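Local coordinates for protein aspartate--tRNA(Asp/Asn) ligase (PDB 1WYD) that probably attaches aspartate to both tRNA(Asp) and tRNA(Asn) in two steps, first activating the amino acid with ATP and then transferring it to the tRNA acceptor end, at residues L28-G32 with G33-I37; S55-G58 with I59-E62; A112-D115 with T116-R119; Y317-V320 with D321-S324; E381-L384 with K385-Y389. All coordinates share one frame; numbering follows the deposited sequence.

How the interactions relate
All five contacts are local, each made within one continuous run of chain, and they illustrate how the same short-range chemistry adapts to its setting. Interactions 1 and 2 belong to the OB-fold domain, at its surface or partly buried, and touch each other where K35 meets S60 and Q61; one is a hairpin with a salt bridge across its strands, the other a loosely bonded helical turn. Interactions 3 to 5 lie in the class II synthetase region. Interaction 3 is a capped helix start rich in charge, interaction 4 a buried indole-to-carbonyl bond, and interaction 5 an aromatic helix end. Interactions 3 and 5, far apart within one chain, meet across the dimer, where R119 of one subunit bonds K385 of the other.

Interaction 1: residues L28-G32 with G33-I37; sequences LRDLG and GKKFI
L28 lies alongside I37, the two side chains pointing the same way, and its CD1 settles against I37 CG1 at 3.6 Å. This pair opens the ladder of an antiparallel beta hairpin in the OB-fold domain, whose strands 18-31 and 34-41 are joined by a tight type I' turn. At the next position, R29 and F36 form a hydrogen-bonded pair: F36 N reaches R29 O at 2.7 Å and R29 N returns a bond to F36 O. The guanidinium of R29 leads away from the partner strand.

D30 faces K35 in a non-hydrogen-bonded pair, and here the side chains do the work. The lysine starts with CG anti to the backbone N (chi1 -179°) and then bends at three successive bonds, which swings NZ round to the carboxylate. The resulting salt bridge is forked: K35 NZ sits 2.7 Å from D30 OD2, on its syn lone pair, with a weaker bond to OD1. Q61, just after the short helix 57-60, offers NZ a further, weak hydrogen bond.

L31 pairs with K34 across the turn, L31 N bonding to K34 O at 2.9 Å. Its CB also approaches F36 CE1, while L31 O lies near the plane of that ring at its edge. G32 and G33 occupy the two turn corners with positive phi, as a type I' turn requires. Around them K34 N bonds back to L31 O at 3.0 Å, the donor standing above the carbonyl plane.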
loop_
_atom_site.group_PDB
_atom_site.type_symbol
_atom_site.label_atom_id
_atom_site.label_comp_id
_atom_site.label_asym_id
_atom_site.label_seq_id
_atom_site.Cartn_x
_atom_site.Cartn_y
_atom_site.Cartn_z
ATOM N N LEU B 28 -16.147 33.652 8.795
ATOM C CA LEU B 28 -16.898 34.727 8.193
ATOM C C LEU B 28 -17.055 35.784 9.297
ATOM O O LEU B 28 -17.702 35.529 10.320
ATOM C CB LEU B 28 -18.264 34.178 7.746
ATOM C CG LEU B 28 -18.785 34.161 6.297
ATOM C CD1 LEU B 28 -17.709 34.213 5.187
ATOM C CD2 LEU B 28 -19.761 32.964 6.077
ATOM N N ARG B 29 -16.417 36.947 9.126
ATOM C CA ARG B 29 -16.617 38.059 10.057
ATOM C C ARG B 29 -16.912 39.353 9.310
ATOM O O ARG B 29 -16.577 39.499 8.132
ATOM C CB ARG B 29 -15.452 38.218 11.050
ATOM C CG ARG B 29 -15.043 36.939 11.815
ATOM C CD ARG B 29 -15.944 36.554 13.025
ATOM N NE ARG B 29 -15.855 35.109 13.345
ATOM C CZ ARG B 29 -16.154 34.564 14.525
ATOM N NH1 ARG B 29 -16.577 35.315 15.527
ATOM N NH2 ARG B 29 -16.026 33.264 14.711
ATOM N N ASP B 30 -17.577 40.277 9.998
ATOM C CA ASP B 30 -17.900 41.592 9.441
ATOM C C ASP B 30 -17.312 42.677 10.327
ATOM O O ASP B 30 -17.538 42.685 11.540
ATOM C CB ASP B 30 -19.414 41.775 9.306
ATOM C CG ASP B 30 -19.996 40.895 8.246
ATOM O OD1 ASP B 30 -20.244 41.362 7.115
ATOM O OD2 ASP B 30 -20.199 39.693 8.450
ATOM N N LEU B 31 -16.547 43.581 9.724
ATOM C CA LEU B 31 -15.939 44.699 10.452
ATOM C C LEU B 31 -15.813 45.931 9.556
ATOM O O LEU B 31 -15.224 45.871 8.465
ATOM C CB LEU B 31 -14.593 44.289 11.024
ATOM C CG LEU B 31 -13.875 45.292 11.921
ATOM C CD1 LEU B 31 -14.500 45.379 13.349
ATOM C CD2 LEU B 31 -12.394 44.928 11.980
ATOM N N GLY B 32 -16.404 47.030 10.007
ATOM C CA GLY B 32 -16.336 48.290 9.294
ATOM C C GLY B 32 -17.053 48.277 7.952
ATOM O O GLY B 32 -16.605 48.933 7.008
ATOM N N GLY B 33 -18.186 47.563 7.873
ATOM C CA GLY B 33 -18.881 47.382 6.614
ATOM C C GLY B 33 -18.136 46.500 5.605
ATOM O O GLY B 33 -18.576 46.355 4.468
ATOM N N LYS B 34 -17.007 45.919 6.007
ATOM C CA LYS B 34 -16.313 44.931 5.170
ATOM C C LYS B 34 -16.562 43.511 5.667
ATOM O O LYS B 34 -16.671 43.274 6.872
ATOM C CB LYS B 34 -14.811 45.201 5.120
ATOM C CG LYS B 34 -14.461 46.425 4.320
ATOM C CD LYS B 34 -12.998 46.773 4.487
ATOM C CE LYS B 34 -12.508 47.532 3.269
ATOM N NZ LYS B 34 -13.494 48.570 2.806
ATOM N N LYS B 35 -16.667 42.587 4.716
ATOM C CA LYS B 35 -16.822 41.171 5.006
ATOM C C LYS B 35 -15.480 40.483 4.853
ATOM O O LYS B 35 -14.838 40.573 3.801
ATOM C CB LYS B 35 -17.831 40.519 4.046
ATOM C CG LYS B 35 -18.039 39.024 4.327
ATOM C CD LYS B 35 -19.464 38.552 3.996
ATOM C CE LYS B 35 -20.556 39.407 4.664
ATOM N NZ LYS B 35 -20.982 38.889 5.996
ATOM N N PHE B 36 -15.067 39.784 5.901
ATOM C CA PHE B 36 -13.827 39.055 5.849
ATOM C C PHE B 36 -14.105 37.554 5.740
ATOM O O PHE B 36 -14.807 36.997 6.560
ATOM C CB PHE B 36 -12.994 39.382 7.081
ATOM C CG PHE B 36 -12.411 40.762 7.060
ATOM C CD1 PHE B 36 -13.071 41.820 7.674
ATOM C CD2 PHE B 36 -11.206 41.011 6.425
ATOM C CE1 PHE B 36 -12.534 43.114 7.661
ATOM C CE2 PHE B 36 -10.660 42.304 6.406
ATOM C CZ PHE B 36 -11.328 43.355 7.019
ATOM N N ILE B 37 -13.572 36.911 4.709
ATOM C CA ILE B 37 -13.699 35.467 4.593
ATOM C C ILE B 37 -12.344 34.822 4.757
ATOM O O ILE B 37 -11.479 35.039 3.927
ATOM C CB ILE B 37 -14.296 35.068 3.210
ATOM C CG1 ILE B 37 -15.502 35.938 2.848
ATOM C CG2 ILE B 37 -14.690 33.601 3.218
ATOM C CD1 ILE B 37 -16.016 35.685 1.464
#

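Interaction 2: residues S55-G58 with I59-E62; sequences SAFG and ISQE
The backbone bond from S60 N to A56 O, 3.1 Å long with an N-H...O angle of 158°, closes one helical turn, whereas Q61 N makes only weak bonds to F57 O and G58 O. Such uneven bonding marks a short, weakly held helix about residues 57-60, set within the OB-fold domain. Just beyond it, E62 N bonds to I59 O at 2.8 Å, so the chain keeps turning as the helix gives out.

F57 O is the polar focus. S60 OG donates to it at 2.7 Å, arriving tilted from the carbonyl plane. The serine can reach back because its hydroxyl stands between the backbone N and the carbonyl carbon (chi1 74°), a placement that turns OG toward the preceding turn. The short bond therefore adds a side-chain tie to a turn in which Q61 N is only weakly bonded. Q61 CG also comes within 3.3 Å of F57 O.

The F57 and Q61 side chains cross at a slant, Q61 NE2 coming to 3.4 Å from F57 CZ. Ring and amide planes are inclined by 46°, and Q61 CG lies over one ring face. The aromatic ring is thus met by both the aliphatic part and the amide end of the glutamine. I59 CG2 lies 3.6 Å from A56 O.

A56 and S60 rest on V50 of strand 44-50, while A56 and I59 touch I92 of strand 91-94, so the turn is seated against two strands of the OB-fold sheet.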
loop_
_atom_site.group_PDB
_atom_site.type_symbol
_atom_site.label_atom_id
_atom_site.label_comp_id
_atom_site.label_asym_id
_atom_site.label_seq_id
_atom_site.Cartn_x
_atom_site.Cartn_y
_atom_site.Cartn_z
ATOM N N SER B 55 -19.237 43.789 -6.538
ATOM C CA SER B 55 -20.390 42.994 -7.000
ATOM C C SER B 55 -20.493 41.637 -6.276
ATOM O O SER B 55 -21.543 41.003 -6.297
ATOM C CB SER B 55 -20.439 42.815 -8.536
ATOM O OG SER B 55 -19.260 43.270 -9.202
ATOM N N ALA B 56 -19.411 41.219 -5.613
ATOM C CA ALA B 56 -19.392 39.979 -4.824
ATOM C C ALA B 56 -20.027 40.108 -3.427
ATOM O O ALA B 56 -20.217 39.109 -2.722
ATOM C CB ALA B 56 -17.953 39.443 -4.708
ATOM N N PHE B 57 -20.359 41.336 -3.030
ATOM C CA PHE B 57 -20.880 41.579 -1.691
ATOM C C PHE B 57 -22.193 40.843 -1.466
ATOM O O PHE B 57 -22.399 40.254 -0.407
ATOM C CB PHE B 57 -21.020 43.085 -1.409
ATOM C CG PHE B 57 -21.395 43.411 0.017
ATOM C CD1 PHE B 57 -20.583 43.007 1.086
ATOM C CD2 PHE B 57 -22.555 44.116 0.289
ATOM C CE1 PHE B 57 -20.922 43.302 2.408
ATOM C CE2 PHE B 57 -22.907 44.422 1.601
ATOM C CZ PHE B 57 -22.086 44.017 2.665
ATOM N N GLY B 58 -23.058 40.861 -2.474
ATOM C CA GLY B 58 -24.388 40.281 -2.386
ATOM C C GLY B 58 -24.357 38.795 -2.085
ATOM O O GLY B 58 -25.018 38.337 -1.149
ATOM N N ILE B 59 -23.581 38.042 -2.860
ATOM C CA ILE B 59 -23.505 36.610 -2.645
ATOM C C ILE B 59 -22.759 36.292 -1.341
ATOM O O ILE B 59 -23.185 35.430 -0.592
ATOM C CB ILE B 59 -22.984 35.836 -3.920
ATOM C CG1 ILE B 59 -23.354 34.341 -3.846
ATOM C CG2 ILE B 59 -21.476 36.095 -4.195
ATOM C CD1 ILE B 59 -23.166 33.594 -5.151
ATOM N N SER B 60 -21.723 37.061 -1.022
ATOM C CA SER B 60 -20.937 36.835 0.198
ATOM C C SER B 60 -21.807 36.831 1.457
ATOM O O SER B 60 -21.422 36.266 2.477
ATOM C CB SER B 60 -19.783 37.853 0.330
ATOM O OG SER B 60 -20.236 39.155 0.710
ATOM N N GLN B 61 -22.983 37.444 1.361
ATOM C CA GLN B 61 -23.891 37.592 2.495
ATOM C C GLN B 61 -24.688 36.330 2.747
ATOM O O GLN B 61 -25.245 36.160 3.822
ATOM C CB GLN B 61 -24.844 38.773 2.281
ATOM C CG GLN B 61 -24.167 40.154 2.391
ATOM C CD GLN B 61 -24.093 40.637 3.826
ATOM O OE1 GLN B 61 -23.798 39.851 4.739
ATOM N NE2 GLN B 61 -24.382 41.927 4.044
ATOM N N GLU B 62 -24.747 35.443 1.763
ATOM C CA GLU B 62 -25.536 34.228 1.922
ATOM C C GLU B 62 -24.662 32.996 2.238
ATOM O O GLU B 62 -25.179 31.913 2.536
ATOM C CB GLU B 62 -26.455 34.013 0.715
ATOM C CG GLU B 62 -25.757 33.590 -0.559
ATOM C CD GLU B 62 -26.741 33.436 -1.719
ATOM O OE1 GLU B 62 -27.164 34.494 -2.278
ATOM O OE2 GLU B 62 -27.090 32.261 -2.061
#

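Interaction 3: residues A112-D115 with T116-R119; sequences ADID and TRLR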
loop_
_atom_site.group_PDB
_atom_site.type_symbol
_atom_site.label_atom_id
_atom_site.label_comp_id
_atom_site.label_asym_id
_atom_site.label_seq_id
_atom_site.Cartn_x
_atom_site.Cartn_y
_atom_site.Cartn_z
ATOM N N ALA B 112 -16.778 17.798 22.254
ATOM C CA ALA B 112 -17.396 16.469 22.192
ATOM C C ALA B 112 -16.388 15.320 22.048
ATOM O O ALA B 112 -15.254 15.503 21.581
ATOM C CB ALA B 112 -18.474 16.400 21.109
ATOM N N ASP B 113 -16.829 14.144 22.478
ATOM C CA ASP B 113 -16.048 12.920 22.435
ATOM C C ASP B 113 -15.812 12.435 21.008
ATOM O O ASP B 113 -16.504 12.833 20.055
ATOM C CB ASP B 113 -16.831 11.823 23.161
ATOM C CG ASP B 113 -18.240 11.646 22.576
ATOM O OD1 ASP B 113 -19.131 12.440 22.968
ATOM O OD2 ASP B 113 -18.529 10.795 21.693
ATOM N N ILE B 114 -14.851 11.523 20.907
ATOM C CA ILE B 114 -14.563 10.764 19.706
ATOM C C ILE B 114 -15.830 10.300 18.928
ATOM O O ILE B 114 -15.959 10.503 17.709
ATOM C CB ILE B 114 -13.658 9.586 20.133
ATOM C CG1 ILE B 114 -12.605 9.239 19.058
ATOM C CG2 ILE B 114 -14.494 8.383 20.662
ATOM C CD1 ILE B 114 -12.981 9.477 17.640
ATOM N N ASP B 115 -16.788 9.721 19.636
ATOM C CA ASP B 115 -17.955 9.158 18.948
ATOM C C ASP B 115 -18.879 10.172 18.323
ATOM O O ASP B 115 -19.404 9.921 17.246
ATOM C CB ASP B 115 -18.678 8.142 19.812
ATOM C CG ASP B 115 -17.875 6.879 19.967
ATOM O OD1 ASP B 115 -17.455 6.296 18.923
ATOM O OD2 ASP B 115 -17.566 6.430 21.093
ATOM N N THR B 116 -19.036 11.326 18.966
ATOM C CA THR B 116 -19.723 12.476 18.367
ATOM C C THR B 116 -19.007 13.053 17.145
ATOM O O THR B 116 -19.649 13.539 16.220
ATOM C CB THR B 116 -19.903 13.610 19.402
ATOM O OG1 THR B 116 -20.552 13.093 20.573
ATOM C CG2 THR B 116 -20.854 14.702 18.855
ATOM N N ARG B 117 -17.680 13.041 17.171
ATOM C CA ARG B 117 -16.895 13.481 16.038
ATOM C C ARG B 117 -16.943 12.523 14.850
ATOM O O ARG B 117 -16.970 12.964 13.698
ATOM C CB ARG B 117 -15.443 13.693 16.468
ATOM C CG ARG B 117 -15.248 14.971 17.250
ATOM C CD ARG B 117 -14.355 14.787 18.429
ATOM N NE ARG B 117 -13.034 14.392 17.974
ATOM C CZ ARG B 117 -12.163 13.712 18.693
ATOM N NH1 ARG B 117 -12.464 13.331 19.932
ATOM N NH2 ARG B 117 -10.977 13.411 18.163
ATOM N N LEU B 118 -16.927 11.220 15.137
ATOM C CA LEU B 118 -17.089 10.185 14.122
ATOM C C LEU B 118 -18.439 10.239 13.388
ATOM O O LEU B 118 -18.542 9.775 12.248
ATOM C CB LEU B 118 -16.864 8.794 14.720
ATOM C CG LEU B 118 -15.479 8.437 15.265
ATOM C CD1 LEU B 118 -15.437 7.075 15.976
ATOM C CD2 LEU B 118 -14.485 8.449 14.134
ATOM N N ARG B 119 -19.473 10.803 14.000
ATOM C CA ARG B 119 -20.711 11.046 13.238
ATOM C C ARG B 119 -20.502 12.160 12.211
ATOM O O ARG B 119 -21.275 12.292 11.248
ATOM C CB ARG B 119 -21.899 11.420 14.137
ATOM C CG ARG B 119 -22.636 10.243 14.741
ATOM C CD ARG B 119 -24.010 10.616 15.397
ATOM N NE ARG B 119 -23.897 11.582 16.499
ATOM C CZ ARG B 119 -23.546 11.266 17.756
ATOM N NH1 ARG B 119 -23.274 9.998 18.075
ATOM N NH2 ARG B 119 -23.465 12.213 18.702
#
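D113 and T116 set their side chains at about a right angle, and both oxygens of the carboxylate are engaged. T116 OG1 donates to D113 OD1 at 2.9 Å, while T116 N donates to D113 OD2 at 2.8 Å; each donor lies above the carboxylate plane, by 38° and 50° respectively. D113 brings CG between its backbone N and carbonyl carbon (chi1 55°), which folds the acid over the start of the helix. Beside it, A112 CB packs on T116 CB, a methyl against the branching carbon of the threonine, 3.6 Å apart.

This is an N-cap: D113 immediately precedes helix 114-118, and its carboxylate takes a backbone N-H of the first turn. Regular helical bonding follows, with R117 N bonded to D113 O and L118 N to I114 O.

I114 stands across R117 at about a right angle, placing CD1 over one face of the guanidinium. That same methyl meets L118 CG at 3.6 Å, the two side chains crossing obliquely. The arginine chain, kinked at chi2 and chi3, runs back past the helix start, bringing CD within 3.4 Å of A112 O. Its charge is met by a salt bridge from NH2 to E416. D115 turns its carboxylate toward R426, with which OD2 forms a salt bridge, while D115 OD1 lies 3.7 Å from L118 CD1. R119 O accepts a hydrogen bond from K385 of the second subunit.

Interaction 4: residues Y317-V320 with D321-S324; sequences YFIV and DWPS
W322 carries CG beside its backbone N, anti to the carbonyl carbon (chi1 -65°), and a chi2 of 73° turns the indole back toward I319. The indole's six-membered ring is thereby laid against I319 CG2, with CZ2 3.6 Å from it. The two side chains lie at a slant to one another.

At the polar edge, W322 NE1 donates to I319 O at 2.6 Å. The bond is short but bent, with an N-H...O angle of 134°, and the nitrogen stands well above the carbonyl plane. It ties the indole back to the end of strand 316-320 in the large, mostly antiparallel sheet of the class II synthetase catalytic domain, just where the chain leaves that sheet. D321, with positive phi, lies between the strand end and W322.

V320 and D321 run side by side, V320 CG2 lying 4.0 Å from D321 CG. The acid is buried and well satisfied: OD1 forms a salt bridge with K334, and OD2 is hydrogen-bonded to Y235. The indole also makes a cation-pi contact with R327, and the side chain of W322 lies about 7 Å from that of E352, a predicted ATP and magnesium ligand.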
loop_
_atom_site.group_PDB
_atom_site.type_symbol
_atom_site.label_atom_id
_atom_site.label_comp_id
_atom_site.label_asym_id
_atom_site.label_seq_id
_atom_site.Cartn_x
_atom_site.Cartn_y
_atom_site.Cartn_z
ATOM N N TYR B 317 13.965 2.675 22.556
ATOM C CA TYR B 317 14.830 1.567 22.834
ATOM C C TYR B 317 14.241 0.247 22.302
ATOM O O TYR B 317 13.008 0.084 22.207
ATOM C CB TYR B 317 15.070 1.510 24.348
ATOM C CG TYR B 317 13.819 1.404 25.178
ATOM C CD1 TYR B 317 13.440 0.197 25.730
ATOM C CD2 TYR B 317 13.014 2.506 25.404
ATOM C CE1 TYR B 317 12.273 0.073 26.486
ATOM C CE2 TYR B 317 11.858 2.408 26.152
ATOM C CZ TYR B 317 11.482 1.178 26.701
ATOM O OH TYR B 317 10.313 1.063 27.456
ATOM N N PHE B 318 15.114 -0.687 21.944
ATOM C CA PHE B 318 14.706 -2.056 21.624
ATOM C C PHE B 318 14.711 -2.918 22.887
ATOM O O PHE B 318 15.632 -2.831 23.689
ATOM C CB PHE B 318 15.739 -2.708 20.691
ATOM C CG PHE B 318 15.763 -2.176 19.281
ATOM C CD1 PHE B 318 16.838 -1.441 18.831
ATOM C CD2 PHE B 318 14.752 -2.516 18.366
ATOM C CE1 PHE B 318 16.890 -0.988 17.507
ATOM C CE2 PHE B 318 14.794 -2.072 17.036
ATOM C CZ PHE B 318 15.857 -1.309 16.614
ATOM N N ILE B 319 13.700 -3.771 23.059
ATOM C CA ILE B 319 13.835 -4.904 23.961
ATOM C C ILE B 319 14.098 -6.200 23.171
ATOM O O ILE B 319 13.169 -6.807 22.596
ATOM C CB ILE B 319 12.644 -5.083 24.878
ATOM C CG1 ILE B 319 12.367 -3.820 25.681
ATOM C CG2 ILE B 319 12.945 -6.224 25.840
ATOM C CD1 ILE B 319 11.226 -4.018 26.684
ATOM N N VAL B 320 15.360 -6.627 23.210
ATOM C CA VAL B 320 15.885 -7.772 22.462
ATOM C C VAL B 320 15.978 -9.080 23.269
ATOM O O VAL B 320 15.871 -9.094 24.499
ATOM C CB VAL B 320 17.276 -7.436 21.841
ATOM C CG1 VAL B 320 17.207 -6.165 21.023
ATOM C CG2 VAL B 320 18.318 -7.318 22.900
ATOM N N ASP B 321 16.194 -10.178 22.563
ATOM C CA ASP B 321 16.434 -11.464 23.187
ATOM C C ASP B 321 15.331 -11.913 24.191
ATOM O O ASP B 321 15.645 -12.306 25.322
ATOM C CB ASP B 321 17.859 -11.515 23.814
ATOM C CG ASP B 321 18.984 -11.267 22.777
ATOM O OD1 ASP B 321 20.151 -11.043 23.158
ATOM O OD2 ASP B 321 18.804 -11.289 21.547
ATOM N N TRP B 322 14.058 -11.902 23.776
ATOM C CA TRP B 322 12.969 -12.465 24.623
ATOM C C TRP B 322 13.055 -14.010 24.867
ATOM O O TRP B 322 13.746 -14.717 24.123
ATOM C CB TRP B 322 11.585 -12.100 24.036
ATOM C CG TRP B 322 11.285 -10.613 24.041
ATOM C CD1 TRP B 322 11.838 -9.675 23.236
ATOM C CD2 TRP B 322 10.362 -9.914 24.895
ATOM N NE1 TRP B 322 11.331 -8.434 23.530
ATOM C CE2 TRP B 322 10.426 -8.547 24.549
ATOM C CE3 TRP B 322 9.488 -10.305 25.927
ATOM C CZ2 TRP B 322 9.650 -7.565 25.178
ATOM C CZ3 TRP B 322 8.713 -9.331 26.560
ATOM C CH2 TRP B 322 8.800 -7.967 26.176
ATOM N N PRO B 323 12.369 -14.544 25.892
ATOM C CA PRO B 323 12.213 -16.008 26.015
ATOM C C PRO B 323 11.526 -16.647 24.813
ATOM O O PRO B 323 10.508 -16.128 24.323
ATOM C CB PRO B 323 11.340 -16.188 27.262
ATOM C CG PRO B 323 10.837 -14.829 27.606
ATOM C CD PRO B 323 11.753 -13.833 27.023
ATOM N N SER B 324 12.096 -17.759 24.358
ATOM C CA SER B 324 11.603 -18.503 23.212
ATOM C C SER B 324 10.179 -18.919 23.445
ATOM O O SER B 324 9.388 -19.031 22.526
ATOM C CB SER B 324 12.442 -19.764 23.010
ATOM O OG SER B 324 13.823 -19.445 23.024
#

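Interaction 5: residues E381-L384 with K385-Y389; sequences EFFL and KWFDY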
loop_
_atom_site.group_PDB
_atom_site.type_symbol
_atom_site.label_atom_id
_atom_site.label_comp_id
_atom_site.label_asym_id
_atom_site.label_seq_id
_atom_site.Cartn_x
_atom_site.Cartn_y
_atom_site.Cartn_z
ATOM N N GLU B 381 0.969 -27.948 8.157
ATOM C CA GLU B 381 1.602 -28.429 6.928
ATOM C C GLU B 381 1.662 -27.313 5.886
ATOM O O GLU B 381 2.667 -27.193 5.179
ATOM C CB GLU B 381 0.868 -29.662 6.367
ATOM C CG GLU B 381 1.649 -30.544 5.390
ATOM C CD GLU B 381 3.154 -30.620 5.652
ATOM O OE1 GLU B 381 3.573 -30.868 6.811
ATOM O OE2 GLU B 381 3.937 -30.463 4.690
ATOM N N PHE B 382 0.601 -26.497 5.827
ATOM C CA PHE B 382 0.528 -25.332 4.942
ATOM C C PHE B 382 1.694 -24.334 5.129
ATOM O O PHE B 382 2.014 -23.564 4.211
ATOM C CB PHE B 382 -0.814 -24.618 5.115
ATOM C CG PHE B 382 -0.895 -23.772 6.356
ATOM C CD1 PHE B 382 -1.149 -24.359 7.605
ATOM C CD2 PHE B 382 -0.722 -22.392 6.286
ATOM C CE1 PHE B 382 -1.223 -23.594 8.767
ATOM C CE2 PHE B 382 -0.807 -21.602 7.438
ATOM C CZ PHE B 382 -1.058 -22.205 8.683
ATOM N N PHE B 383 2.314 -24.362 6.306
ATOM C CA PHE B 383 3.459 -23.516 6.605
ATOM C C PHE B 383 4.776 -24.289 6.476
ATOM O O PHE B 383 5.753 -23.786 5.930
ATOM C CB PHE B 383 3.295 -22.942 8.026
ATOM C CG PHE B 383 4.247 -21.814 8.383
ATOM C CD1 PHE B 383 3.744 -20.528 8.661
ATOM C CD2 PHE B 383 5.612 -22.046 8.530
ATOM C CE1 PHE B 383 4.589 -19.472 9.028
ATOM C CE2 PHE B 383 6.473 -21.007 8.893
ATOM C CZ PHE B 383 5.958 -19.714 9.147
ATOM N N LEU B 384 4.797 -25.508 6.993
ATOM C CA LEU B 384 5.980 -26.362 6.971
ATOM C C LEU B 384 6.497 -26.762 5.593
ATOM O O LEU B 384 7.718 -26.751 5.363
ATOM C CB LEU B 384 5.711 -27.618 7.782
ATOM C CG LEU B 384 5.430 -27.373 9.262
ATOM C CD1 LEU B 384 4.881 -28.679 9.856
ATOM C CD2 LEU B 384 6.704 -26.921 9.973
ATOM N N LYS B 385 5.577 -27.075 4.681
ATOM C CA LYS B 385 5.915 -27.674 3.382
ATOM C C LYS B 385 6.935 -26.893 2.572
ATOM O O LYS B 385 7.778 -27.492 1.899
ATOM C CB LYS B 385 4.662 -27.847 2.506
ATOM C CG LYS B 385 4.056 -26.528 2.050
ATOM C CD LYS B 385 3.426 -26.660 0.672
ATOM C CE LYS B 385 1.919 -26.819 0.787
ATOM N NZ LYS B 385 1.341 -26.737 -0.575
ATOM N N TRP B 386 6.821 -25.563 2.605
ATOM C CA TRP B 386 7.637 -24.698 1.767
ATOM C C TRP B 386 9.115 -24.827 2.101
ATOM O O TRP B 386 9.952 -24.657 1.229
ATOM C CB TRP B 386 7.197 -23.247 1.904
ATOM C CG TRP B 386 5.748 -23.065 1.710
ATOM C CD1 TRP B 386 4.818 -22.783 2.673
ATOM C CD2 TRP B 386 5.038 -23.149 0.464
ATOM N NE1 TRP B 386 3.569 -22.700 2.100
ATOM C CE2 TRP B 386 3.673 -22.912 0.746
ATOM C CE3 TRP B 386 5.419 -23.399 -0.866
ATOM C CZ2 TRP B 386 2.693 -22.930 -0.238
ATOM C CZ3 TRP B 386 4.433 -23.422 -1.856
ATOM C CH2 TRP B 386 3.089 -23.183 -1.534
ATOM N N PHE B 387 9.404 -25.187 3.350
ATOM C CA PHE B 387 10.781 -25.343 3.869
ATOM C C PHE B 387 11.483 -26.653 3.476
ATOM O O PHE B 387 12.638 -26.865 3.833
ATOM C CB PHE B 387 10.802 -25.159 5.398
ATOM C CG PHE B 387 10.382 -23.786 5.832
ATOM C CD1 PHE B 387 9.045 -23.423 5.828
ATOM C CD2 PHE B 387 11.329 -22.836 6.191
ATOM C CE1 PHE B 387 8.657 -22.161 6.169
ATOM C CE2 PHE B 387 10.929 -21.568 6.561
ATOM C CZ PHE B 387 9.585 -21.234 6.532
ATOM N N ASP B 388 10.799 -27.505 2.716
ATOM C CA ASP B 388 11.458 -28.671 2.132
ATOM C C ASP B 388 12.310 -28.308 0.925
ATOM O O ASP B 388 13.125 -29.121 0.461
ATOM C CB ASP B 388 10.431 -29.725 1.699
ATOM C CG ASP B 388 9.803 -30.461 2.869
ATOM O OD1 ASP B 388 8.600 -30.803 2.743
ATOM O OD2 ASP B 388 10.397 -30.750 3.938
ATOM N N TYR B 389 12.114 -27.109 0.390
ATOM C CA TYR B 389 12.751 -26.783 -0.877
ATOM C C TYR B 389 13.604 -25.513 -0.855
ATOM O O TYR B 389 13.425 -24.612 -1.682
ATOM C CB TYR B 389 11.723 -26.784 -2.000
ATOM C CG TYR B 389 11.001 -28.112 -2.123
ATOM C CD1 TYR B 389 9.623 -28.193 -1.928
ATOM C CD2 TYR B 389 11.704 -29.288 -2.424
ATOM C CE1 TYR B 389 8.957 -29.403 -2.048
ATOM C CE2 TYR B 389 11.063 -30.505 -2.519
ATOM C CZ TYR B 389 9.681 -30.565 -2.338
ATOM O OH TYR B 389 9.008 -31.783 -2.444
#
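K385 N bonds to E381 O at 3.0 Å with an N-H...O angle of 161°, an alpha-helical step, whereas F387 N bonds to L384 O at 3.1 Å, a 3-10 step. Helix 381-384 thus tightens into the 3-10 segment 385-388. E381 and K385 cross at about a right angle without pairing their charges: E381 OE2 touches K385 CB at 3.5 Å. The acid instead forms a salt bridge with R363, which also binds D388. The lysine's aliphatic CD lies over the centre of one face of the W386 ring.

F382 O receives the indole of W386, whose NE1 lies 2.8 Å away in a weak, bent bond. Both F382 O and F383 O lie near the indole plane at its edge, W386 CD1 being 3.5 Å from F383 O. With CG anti to the carbonyl carbon (chi1 -51°), the tryptophan folds back along the preceding turn instead of extending from it.

F383 and F387 present their rims to each other, CE2 to CE1 at 3.7 Å, with planes only 4° from parallel and neither ring over the other's face. The edge of F387 also lies in plane with F383 O and L384 O.

F383 and W386 lean on helix 189-199, and L384 and F387 on helix 363-371. F387 lies about 6 Å, side chain to side chain, from R359, a predicted aspartate-binding residue. Beyond, W386 packs on V122 of the second subunit, while Y389 O is hydrogen-bonded to R126 of that subunit, placing this helix end at the dimer interface before strand 394-400.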